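Local coordinates for epidermal growth factor receptor pathway substrate 8-like protein 1 (Mus musculus, PDB 2CY5) that probably acts in growth factor receptor signalling, through a phosphotyrosine-binding (PTB) domain expected to recognise short peptide motifs in partner proteins, at residues Glu50-Val55 with Thr61-Val66; Glu72-Asp77 with Leu97-Pro102; Val17-Gly22 with Ser34-Val39. All coordinates share one frame; numbering follows the deposited sequence.

Contact 1 of 3, residues Glu50-Val55 with Thr61-Val66; sequences EMLLRV and TLLDPV
Glu50 meets Pro65 at the end where the antiparallel beta hairpin of strands 49-55 and 59-63 runs out: its backbone O sits 3.6 Å from Pro65 CD, and one water donates to both that O and Asp64 OD2. Asp64 OD1 meanwhile accepts from Val66 N, an Asx turn. Met51, modelled as selenomethionine, is on the other face from Leu52; its SE lies 4.0 Å from Leu62 CB, and Glu103 of the second subunit packs against the residue. Leu52 and Leu63 form a hydrogen-bonded pair, Leu52 N giving to Leu63 O at 2.9 Å and Leu63 N to Leu52 O at 2.7 Å. Next comes Leu53, non-hydrogen-bonded with Leu62, its CG 3.8 Å from Leu62 CD2 on the face that Ile122 of helix 118-133 covers. Arg54 N points almost straight at Thr61 O (2.7 Å, 175° at the hydrogen), and Thr61 N returns the bond to Arg54 O. The Arg54 side chain starts extended but bends at chi3 (-62°), which swings the guanidinium across Leu63, while NH2 bonds to Gln10 OE1 on strand 9-20. Cut back to an alanine, this position would probably leave Leu63 CD1 without the flat group lying across it and Gln10 OE1 without this donor. That methyl lies 3.3 Å from the guanidinium plane, displaced toward the rim, with CD1 of Leu63 only 3.4 Å from NH2 of Arg54.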
# COMPACT_ATOMS: atom_id res chain seq x y z
N GLU A 50 -16.83 -4.88 2.81
CA GLU A 50 -16.91 -5.12 4.24
C GLU A 50 -15.64 -5.71 4.77
O GLU A 50 -15.02 -6.53 4.17
CB GLU A 50 -18.15 -6.01 4.62
CG GLU A 50 -18.31 -6.00 6.20
CD GLU A 50 -19.56 -6.83 6.67
OE1 GLU A 50 -20.64 -6.47 6.16
OE2 GLU A 50 -19.44 -7.78 7.49
N MSE A 51 -15.19 -5.23 5.93
CA MSE A 51 -13.96 -5.74 6.49
C MSE A 51 -14.05 -5.67 8.01
O MSE A 51 -14.84 -4.94 8.61
CB MSE A 51 -12.77 -4.78 6.13
CG MSE A 51 -12.14 -4.98 4.82
SE MSE A 51 -10.70 -3.65 4.61
CE MSE A 51 -10.53 -4.27 2.70
N LEU A 52 -13.17 -6.40 8.62
CA LEU A 52 -12.98 -6.44 10.10
C LEU A 52 -11.79 -5.60 10.48
O LEU A 52 -10.65 -5.94 10.14
CB LEU A 52 -12.59 -7.84 10.52
CG LEU A 52 -13.06 -8.29 11.90
CD1 LEU A 52 -14.22 -7.46 12.48
CD2 LEU A 52 -13.50 -9.76 11.68
N LEU A 53 -12.02 -4.53 11.24
CA LEU A 53 -10.93 -3.65 11.66
C LEU A 53 -10.59 -3.95 13.16
O LEU A 53 -11.49 -3.91 14.08
CB LEU A 53 -11.32 -2.16 11.41
CG LEU A 53 -10.18 -1.15 11.69
CD1 LEU A 53 -10.51 0.32 11.24
CD2 LEU A 53 -9.98 -0.99 13.22
N ARG A 54 -9.37 -4.41 13.38
CA ARG A 54 -8.91 -4.77 14.69
C ARG A 54 -7.90 -3.84 15.31
O ARG A 54 -6.92 -3.45 14.68
CB ARG A 54 -8.49 -6.23 14.65
CG ARG A 54 -8.04 -6.76 16.02
CD ARG A 54 -7.51 -8.25 16.03
NE ARG A 54 -8.56 -9.20 15.61
CZ ARG A 54 -8.29 -10.46 15.23
NH1 ARG A 54 -7.03 -10.94 15.21
NH2 ARG A 54 -9.26 -11.26 14.85
N VAL A 55 -8.19 -3.27 16.52
CA VAL A 55 -7.19 -2.37 17.15
C VAL A 55 -6.52 -3.14 18.28
O VAL A 55 -7.25 -3.69 19.15
CB VAL A 55 -7.93 -1.23 17.69
CG1 VAL A 55 -7.02 -0.23 18.25
CG2 VAL A 55 -8.84 -0.57 16.50
N THR A 61 -5.20 -3.69 12.41
CA THR A 61 -5.27 -4.77 11.38
C THR A 61 -6.59 -4.82 10.65
O THR A 61 -7.64 -4.55 11.28
CB THR A 61 -5.04 -6.11 12.09
OG1 THR A 61 -3.78 -6.05 12.80
CG2 THR A 61 -4.98 -7.18 11.09
N LEU A 62 -6.61 -5.12 9.34
CA LEU A 62 -7.83 -5.26 8.59
C LEU A 62 -7.97 -6.74 8.17
O LEU A 62 -7.04 -7.28 7.47
CB LEU A 62 -7.82 -4.42 7.30
CG LEU A 62 -7.63 -2.94 7.68
CD1 LEU A 62 -7.40 -2.16 6.44
CD2 LEU A 62 -9.14 -2.47 8.23
N LEU A 63 -9.10 -7.39 8.47
CA LEU A 63 -9.29 -8.80 8.09
C LEU A 63 -10.52 -9.10 7.25
O LEU A 63 -11.51 -8.37 7.30
CB LEU A 63 -9.33 -9.70 9.37
CG LEU A 63 -8.38 -9.26 10.53
CD1 LEU A 63 -8.98 -9.57 11.95
CD2 LEU A 63 -7.19 -10.01 10.40
N ASP A 64 -10.51 -10.23 6.52
CA ASP A 64 -11.70 -10.62 5.77
C ASP A 64 -12.69 -11.11 6.83
O ASP A 64 -12.33 -11.92 7.66
CB ASP A 64 -11.39 -11.73 4.84
CG ASP A 64 -12.63 -12.17 4.08
OD1 ASP A 64 -13.49 -12.93 4.64
OD2 ASP A 64 -12.75 -11.70 2.93
N PRO A 65 -13.90 -10.55 6.88
CA PRO A 65 -14.94 -10.86 7.86
C PRO A 65 -15.34 -12.31 8.09
O PRO A 65 -15.95 -12.62 9.12
CB PRO A 65 -16.12 -10.00 7.39
CG PRO A 65 -15.90 -9.85 6.02
CD PRO A 65 -14.41 -9.60 5.92
N VAL A 66 -15.03 -13.17 7.12
CA VAL A 66 -15.35 -14.60 7.24
C VAL A 66 -14.11 -15.42 7.43
O VAL A 66 -14.00 -16.04 8.46
CB VAL A 66 -16.10 -15.12 6.01
CG1 VAL A 66 -16.42 -16.63 6.18
CG2 VAL A 66 -17.38 -14.32 5.87
O HOH W 1 -13.86 -8.94 2.42
O HOH W 2 -4.79 -5.43 15.29

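Contact 2 of 3, residues Glu72-Asp77 with Leu97-Pro102; sequences ESYPLD and LVCQEP
Tyr74 and Cys99 make the close part of this contact, reaching toward each other from strands 70-75 and 94-99. The two strands are not neighbours in the sheet: even their nearest CA atoms, those of Tyr74 and Cys99, are 7.6 Å apart, so the side chains alone span the distance. With CG placed beside its own backbone N (chi1 -50°), Tyr74 sends its ring in toward the second strand, and the sulfur comes up against the CD2 flank. Cys99 SG is 3.8 Å from Tyr74 CD2 and 4.3 Å from the ring centroid. The approach is oblique, 29° off the ring normal, a Cys sulfur-aromatic contact. Both residues are buried, and Leu62 and the ring of His110 also pack against Tyr74.

The Glu101 side is looser. After the strand the chain turns into a loop, from which an extended side chain brings the carboxylate to the ring edge. There Glu101 OE2 lies near the ring plane but no closer than 4.1 Å to Tyr74 CE2, with the carboxylate turned 77° from the ring. Acidic groups gather here: Glu72 OE2 stands 4.6 Å from Glu101 OE1, and Asp108 is close to Glu101 as well. Such crowding would be expected to raise the proton affinity of Glu101, offset in part by long, weak ion pairs to Arg104 of its own chain and to Arg104 of the second subunit. Glu72 also faces its own copy in that subunit, so this partly exposed, charged side belongs to the dimer interface. Side chains meeting across the interior from two non-adjacent strands of one strongly bent antiparallel sheet are what the partly open barrel of the PH-like PTB fold gives.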
# COMPACT_ATOMS: atom_id res chain seq x y z
N GLU A 72 -4.45 -6.47 5.77
CA GLU A 72 -3.45 -5.42 5.81
C GLU A 72 -3.19 -5.10 7.28
O GLU A 72 -4.08 -5.36 8.12
CB GLU A 72 -4.01 -4.17 5.12
CG GLU A 72 -2.89 -3.16 4.88
CD GLU A 72 -1.79 -3.65 3.86
OE1 GLU A 72 -2.20 -4.19 2.79
OE2 GLU A 72 -0.54 -3.49 4.10
N SER A 73 -2.04 -4.56 7.62
CA SER A 73 -1.82 -4.16 8.97
C SER A 73 -0.97 -2.89 9.05
O SER A 73 -0.09 -2.62 8.27
CB SER A 73 -1.15 -5.25 9.72
OG SER A 73 0.10 -5.50 9.17
N TYR A 74 -1.28 -2.04 9.97
CA TYR A 74 -0.53 -0.83 10.16
C TYR A 74 -0.05 -0.68 11.60
O TYR A 74 -0.84 -0.41 12.51
CB TYR A 74 -1.44 0.34 9.84
CG TYR A 74 -2.18 0.26 8.51
CD1 TYR A 74 -3.47 -0.29 8.47
CD2 TYR A 74 -1.59 0.70 7.29
CE1 TYR A 74 -4.17 -0.43 7.28
CE2 TYR A 74 -2.27 0.57 6.07
CZ TYR A 74 -3.58 -0.01 6.07
OH TYR A 74 -4.31 -0.28 4.92
N PRO A 75 1.23 -0.85 11.84
CA PRO A 75 1.80 -0.71 13.17
C PRO A 75 1.50 0.72 13.57
O PRO A 75 1.45 1.62 12.69
CB PRO A 75 3.31 -0.91 12.96
CG PRO A 75 3.51 -0.62 11.52
CD PRO A 75 2.26 -1.13 10.78
N LEU A 76 1.37 0.98 14.88
CA LEU A 76 0.91 2.25 15.32
C LEU A 76 1.87 3.33 14.95
O LEU A 76 1.48 4.44 14.77
CB LEU A 76 0.67 2.22 16.83
CG LEU A 76 -0.53 1.27 17.19
CD1 LEU A 76 -0.78 1.46 18.75
CD2 LEU A 76 -1.92 1.61 16.48
N ASP A 77 3.12 2.97 14.81
CA ASP A 77 4.17 3.95 14.41
C ASP A 77 3.90 4.57 13.00
O ASP A 77 4.30 5.65 12.73
CB ASP A 77 5.50 3.17 14.30
CG ASP A 77 6.65 4.07 14.30
OD1 ASP A 77 7.76 3.58 13.98
OD2 ASP A 77 6.39 5.26 14.64
N LEU A 97 -8.25 7.45 8.29
CA LEU A 97 -6.91 7.09 8.83
C LEU A 97 -5.82 7.52 7.82
O LEU A 97 -5.90 7.19 6.64
CB LEU A 97 -6.71 5.57 9.06
CG LEU A 97 -7.21 4.89 10.27
CD1 LEU A 97 -7.01 3.33 10.01
CD2 LEU A 97 -6.31 5.34 11.41
N VAL A 98 -4.85 8.31 8.25
CA VAL A 98 -3.76 8.65 7.32
C VAL A 98 -2.59 7.82 7.82
O VAL A 98 -2.25 7.88 9.03
CB VAL A 98 -3.44 10.11 7.43
CG1 VAL A 98 -2.14 10.48 6.43
CG2 VAL A 98 -4.74 10.95 7.28
N CYS A 99 -1.90 7.02 6.94
CA CYS A 99 -0.76 6.21 7.39
C CYS A 99 0.46 6.66 6.50
O CYS A 99 0.25 7.19 5.35
CB CYS A 99 -1.06 4.77 7.06
SG CYS A 99 -2.45 4.36 8.10
N GLN A 100 1.65 6.45 7.00
CA GLN A 100 2.89 6.73 6.15
C GLN A 100 3.58 5.41 6.29
O GLN A 100 4.16 5.07 7.38
CB GLN A 100 3.76 7.87 6.78
CG GLN A 100 5.20 8.05 6.02
CD GLN A 100 4.94 8.21 4.50
OE1 GLN A 100 5.10 7.29 3.70
NE2 GLN A 100 4.52 9.36 4.13
N GLU A 101 3.41 4.54 5.32
CA GLU A 101 4.07 3.24 5.37
C GLU A 101 5.60 3.53 5.06
O GLU A 101 5.98 4.45 4.21
CB GLU A 101 3.51 2.33 4.32
CG GLU A 101 2.09 1.94 4.62
CD GLU A 101 1.58 0.96 3.61
OE1 GLU A 101 2.32 -0.02 3.31
OE2 GLU A 101 0.44 1.14 3.09
N PRO A 102 6.51 2.83 5.77
CA PRO A 102 7.99 3.02 5.59
C PRO A 102 8.52 2.91 4.13
O PRO A 102 9.30 3.74 3.64
CB PRO A 102 8.61 1.90 6.47
CG PRO A 102 7.56 0.71 6.30
CD PRO A 102 6.21 1.55 6.49

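Contact 3 of 3, residues Val17-Gly22 with Ser34-Val39; sequences VTFCLG and SRKLAV
Two different torsions bring Phe19 and Lys36 together. The ring of Phe19 leaves its strand with CG between the backbone N and the carbonyl carbon (chi1 67°), while Lys36 is stretched out all the way from chi1 (171°) to its tip, long enough to run from helix 30-42 across the aromatic face. Its CE stands 3.9 Å from the Phe19 centroid, 18° off the normal, a CH-pi contact somewhat displaced toward the rim; one methylene earlier, Lys36 CD is 3.7 Å from Phe19 CE1. Two residues back along the strand, Val17 CG1 touches Leu37 CD1 at 3.7 Å, the two side chains running alongside one another in opposite senses, and Met40 of the same helix packs on both Val17 and Phe19. The helix thus lies over the end of strand 9-20, in the connection between the first two strands, where many PTB domains carry an added helix. Cys20, facing away from the helix, forms a disulfide with Cys20 of the second subunit. Beyond the ring, a water accepts from Lys36 NZ at 2.8 Å and donates to Cys20 O at 3.0 Å. Lys36 therefore works in two ways: its methylenes, probably made more attractive to the pi face by the nearby ammonium, pack as hydrocarbon, while the charged end stays hydrated and reaches the strand backbone through water.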
# COMPACT_ATOMS: atom_id res chain seq x y z
N VAL A 17 -12.34 3.79 0.31
CA VAL A 17 -11.28 4.13 -0.70
C VAL A 17 -9.94 4.39 0.07
O VAL A 17 -9.96 4.67 1.31
CB VAL A 17 -11.72 5.54 -1.40
CG1 VAL A 17 -11.36 6.78 -0.56
CG2 VAL A 17 -10.93 5.62 -2.72
N THR A 18 -8.80 4.15 -0.59
CA THR A 18 -7.50 4.50 -0.09
C THR A 18 -6.87 5.30 -1.26
O THR A 18 -6.94 4.82 -2.46
CB THR A 18 -6.73 3.29 0.14
OG1 THR A 18 -7.27 2.54 1.25
CG2 THR A 18 -5.24 3.68 0.44
N PHE A 19 -6.29 6.46 -1.03
CA PHE A 19 -5.65 7.19 -2.10
C PHE A 19 -4.41 7.87 -1.57
O PHE A 19 -4.32 8.13 -0.35
CB PHE A 19 -6.67 8.17 -2.78
CG PHE A 19 -7.16 9.32 -1.89
CD1 PHE A 19 -6.34 10.35 -1.58
CD2 PHE A 19 -8.49 9.28 -1.40
CE1 PHE A 19 -6.82 11.43 -0.74
CE2 PHE A 19 -9.00 10.32 -0.57
CZ PHE A 19 -8.18 11.38 -0.23
N CYS A 20 -3.41 8.13 -2.42
CA CYS A 20 -2.10 8.66 -1.96
C CYS A 20 -2.28 10.15 -1.81
O CYS A 20 -3.06 10.82 -2.54
CB CYS A 20 -0.94 8.44 -3.11
SG CYS A 20 -1.11 6.58 -3.35
N LEU A 21 -1.52 10.67 -0.91
CA LEU A 21 -1.53 12.16 -0.67
C LEU A 21 -0.23 12.76 -1.15
O LEU A 21 0.77 12.45 -0.59
CB LEU A 21 -1.51 12.60 0.79
CG LEU A 21 -2.75 12.52 1.54
CD1 LEU A 21 -2.57 13.06 2.91
CD2 LEU A 21 -3.78 13.42 0.81
N GLY A 22 -0.27 13.64 -2.11
CA GLY A 22 0.96 14.28 -2.59
C GLY A 22 0.98 15.75 -2.15
O GLY A 22 -0.09 16.36 -2.04
N SER A 34 -12.42 14.82 2.61
CA SER A 34 -13.83 14.37 2.44
C SER A 34 -14.36 14.86 1.07
O SER A 34 -15.13 14.15 0.40
CB SER A 34 -14.82 14.94 3.53
OG SER A 34 -14.38 14.66 4.77
N ARG A 35 -13.94 16.06 0.68
CA ARG A 35 -14.41 16.58 -0.62
C ARG A 35 -13.84 15.69 -1.76
O ARG A 35 -14.53 15.39 -2.74
CB ARG A 35 -13.97 18.04 -0.95
CG ARG A 35 -14.66 19.08 -0.07
CD ARG A 35 -14.58 20.50 -0.62
NE ARG A 35 -13.24 21.03 -0.52
CZ ARG A 35 -12.64 21.45 0.60
NH1 ARG A 35 -13.25 21.43 1.78
NH2 ARG A 35 -11.40 21.93 0.53
N LYS A 36 -12.57 15.31 -1.65
CA LYS A 36 -12.01 14.47 -2.74
C LYS A 36 -12.74 13.12 -2.68
O LYS A 36 -13.04 12.57 -3.72
CB LYS A 36 -10.54 14.33 -2.53
CG LYS A 36 -9.87 13.30 -3.47
CD LYS A 36 -8.33 13.51 -3.47
CE LYS A 36 -7.68 12.34 -4.44
NZ LYS A 36 -6.29 12.82 -4.84
N LEU A 37 -13.08 12.58 -1.46
CA LEU A 37 -13.88 11.37 -1.45
C LEU A 37 -15.23 11.48 -2.22
O LEU A 37 -15.59 10.57 -2.94
CB LEU A 37 -14.25 10.90 0.01
CG LEU A 37 -15.26 9.80 0.17
CD1 LEU A 37 -14.59 8.46 -0.14
CD2 LEU A 37 -15.76 9.87 1.71
N ALA A 38 -15.95 12.59 -2.05
CA ALA A 38 -17.22 12.78 -2.74
C ALA A 38 -16.89 12.88 -4.27
O ALA A 38 -17.67 12.28 -5.04
CB ALA A 38 -17.93 14.10 -2.36
N VAL A 39 -15.83 13.59 -4.67
CA VAL A 39 -15.52 13.65 -6.17
C VAL A 39 -15.31 12.22 -6.68
O VAL A 39 -15.88 11.79 -7.69
CB VAL A 39 -14.32 14.53 -6.42
CG1 VAL A 39 -13.88 14.50 -7.89
CG2 VAL A 39 -14.71 15.97 -6.12
O HOH W 3 -4.73 13.28 -2.56

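Contacts 1 and 2 join directly, their centres 15 Å apart: strands 59-63 and 70-75 are neighbours, with a probable hydrogen bond from Leu62 N to Glu72 O (2.8 Å) and Leu62 CD1 packed 3.8 Å from Tyr74 CE1. Contact 3 stands off at the far side of the chain's centre, about 21 Å from contact 1 between centres, yet its nearest atoms come within about 4 Å of contact 2. All three contacts reach the second subunit, contact 1 through Met51 alone. The calcium ion, bound by Ala6 and Asp125, is about 10 Å from the Arg54 side chain of contact 1. In related PTB domains peptides lie between the fifth strand and the C-terminal helix; the fifth strand here, 79-85, belongs to none of the three contacts.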